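Local coordinates for protein RNA polymerase sigma factor (Bartonella quintana, PDB 5UXX) that acts as an ECF-family sigma factor, probably directing RNA polymerase to promoter DNA, and is held here in complex with the anti-sigma factor NepR, at residues Lys43-Gln48 and Trp60-Ile64. Numbering follows the deposited sequence.
Sequences KAWAKQ and WLFTI
Two helices of sigma-70 region 2, an all-helical domain, pack here against each other. Segment K43-Q48 ends helix 33-46. Residues K43 to A46 are helical, with K47 N hydrogen-bonded to K43 O at 3.0 Å. K47 then leaves helical angles at phi/psi -99/12. Segment W60-I64 is helical throughout and lies in helix 57-81. The CA atoms of A44 and L61 come nearest, 6.9 Å apart. The contact is apolar packing around the small side chain of A44. A44 CB touches L61 CD2 at 3.6 Å, W60 CZ3 at 3.9 Å and I64 CD1 at 3.9 Å. I64 is in the m,t rotamer, which sends CD1 to A44, while I64 CG2 meets K43 CB at 4.1 Å. L61 is also m,t, and it packs on L12 and V15 of helix 7-26 as well. W60, with chi1 t and chi2 75°, brings its indole up to the C-terminal end of helix 33-46. A44 O meets the ring edge, 3.6 Å from W60 CH2. Q48 CA is 3.9 Å from W60 CH2. F51 meets the W60 ring edge-to-face. K47 points toward helix 57-81, and K47 NZ comes within 4.3 Å of I64 CG1. W45 points away and packs on NepR. The turn is tied back by Q48 NE2, which donates to W45 O at 2.8 Å, and K47 O lies 3.4 Å from W60 CZ2.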
# COMPACT_ATOMS: atom_id res chain seq x y z
N LYS A 43 1.13 -8.90 13.51
CA LYS A 43 -0.13 -8.48 14.11
C LYS A 43 -1.30 -9.27 13.53
O LYS A 43 -2.22 -9.64 14.25
CB LYS A 43 -0.36 -6.98 13.91
CG LYS A 43 0.64 -6.10 14.65
CD LYS A 43 0.35 -4.63 14.42
CE LYS A 43 1.45 -3.76 15.00
NZ LYS A 43 1.58 -3.93 16.47
N ALA A 44 -1.26 -9.51 12.22
CA ALA A 44 -2.33 -10.24 11.55
C ALA A 44 -2.38 -11.69 12.02
O ALA A 44 -3.46 -12.27 12.15
CB ALA A 44 -2.14 -10.18 10.04
N TRP A 45 -1.22 -12.28 12.26
CA TRP A 45 -1.15 -13.65 12.74
C TRP A 45 -1.76 -13.78 14.14
O TRP A 45 -2.42 -14.76 14.45
CB TRP A 45 0.29 -14.16 12.75
CG TRP A 45 0.39 -15.64 12.94
CD1 TRP A 45 0.46 -16.31 14.13
CD2 TRP A 45 0.42 -16.64 11.91
NE1 TRP A 45 0.53 -17.66 13.90
CE2 TRP A 45 0.51 -17.89 12.55
CE3 TRP A 45 0.37 -16.60 10.52
CZ2 TRP A 45 0.56 -19.09 11.84
CZ3 TRP A 45 0.42 -17.79 9.81
CH2 TRP A 45 0.51 -19.02 10.48
N ALA A 46 -1.52 -12.77 14.97
CA ALA A 46 -2.05 -12.77 16.33
C ALA A 46 -3.56 -12.52 16.34
O ALA A 46 -4.27 -13.08 17.17
CB ALA A 46 -1.33 -11.73 17.17
N LYS A 47 -4.03 -11.69 15.42
CA LYS A 47 -5.45 -11.33 15.38
C LYS A 47 -6.23 -12.13 14.34
O LYS A 47 -7.38 -11.80 14.04
CB LYS A 47 -5.60 -9.84 15.07
CG LYS A 47 -4.87 -8.91 16.02
CD LYS A 47 -4.75 -7.52 15.42
CE LYS A 47 -6.07 -6.77 15.48
NZ LYS A 47 -6.09 -5.60 14.55
N GLN A 48 -5.62 -13.18 13.81
CA GLN A 48 -6.21 -13.96 12.72
C GLN A 48 -7.58 -14.53 13.07
O GLN A 48 -8.42 -14.72 12.20
CB GLN A 48 -5.26 -15.09 12.29
CG GLN A 48 -5.05 -16.20 13.29
CD GLN A 48 -4.14 -17.28 12.75
OE1 GLN A 48 -4.58 -18.15 11.99
NE2 GLN A 48 -2.87 -17.23 13.12
N TRP A 60 -8.79 -6.48 5.08
CA TRP A 60 -8.49 -6.65 6.50
C TRP A 60 -7.00 -6.47 6.76
O TRP A 60 -6.60 -5.82 7.72
CB TRP A 60 -8.95 -8.04 6.97
CG TRP A 60 -8.80 -8.26 8.44
CD1 TRP A 60 -9.59 -7.75 9.43
CD2 TRP A 60 -7.82 -9.07 9.10
NE1 TRP A 60 -9.15 -8.18 10.66
CE2 TRP A 60 -8.07 -9.00 10.48
CE3 TRP A 60 -6.75 -9.86 8.64
CZ2 TRP A 60 -7.29 -9.67 11.42
CZ3 TRP A 60 -5.98 -10.53 9.58
CH2 TRP A 60 -6.25 -10.43 10.95
N LEU A 61 -6.18 -7.06 5.89
CA LEU A 61 -4.73 -6.98 6.01
C LEU A 61 -4.21 -5.58 5.72
O LEU A 61 -3.34 -5.07 6.42
CB LEU A 61 -4.06 -7.99 5.08
CG LEU A 61 -4.26 -9.46 5.45
CD1 LEU A 61 -3.77 -10.38 4.34
CD2 LEU A 61 -3.54 -9.78 6.75
N PHE A 62 -4.75 -4.95 4.68
CA PHE A 62 -4.36 -3.60 4.30
C PHE A 62 -4.70 -2.59 5.39
O PHE A 62 -3.97 -1.62 5.60
CB PHE A 62 -5.03 -3.20 2.98
CG PHE A 62 -4.28 -3.63 1.75
CD1 PHE A 62 -3.83 -4.93 1.61
CD2 PHE A 62 -4.03 -2.73 0.73
CE1 PHE A 62 -3.14 -5.33 0.48
CE2 PHE A 62 -3.34 -3.12 -0.41
CZ PHE A 62 -2.90 -4.42 -0.53
N THR A 63 -5.81 -2.83 6.08
CA THR A 63 -6.24 -1.97 7.18
C THR A 63 -5.22 -1.98 8.31
O THR A 63 -4.90 -0.93 8.88
CB THR A 63 -7.61 -2.40 7.73
OG1 THR A 63 -8.57 -2.41 6.67
CG2 THR A 63 -8.07 -1.44 8.82
N ILE A 64 -4.71 -3.16 8.63
CA ILE A 64 -3.70 -3.30 9.68
C ILE A 64 -2.42 -2.56 9.32
O ILE A 64 -1.86 -1.83 10.14
CB ILE A 64 -3.37 -4.78 9.95
CG1 ILE A 64 -4.60 -5.51 10.49
CG2 ILE A 64 -2.20 -4.90 10.92
CD1 ILE A 64 -4.39 -7.00 10.68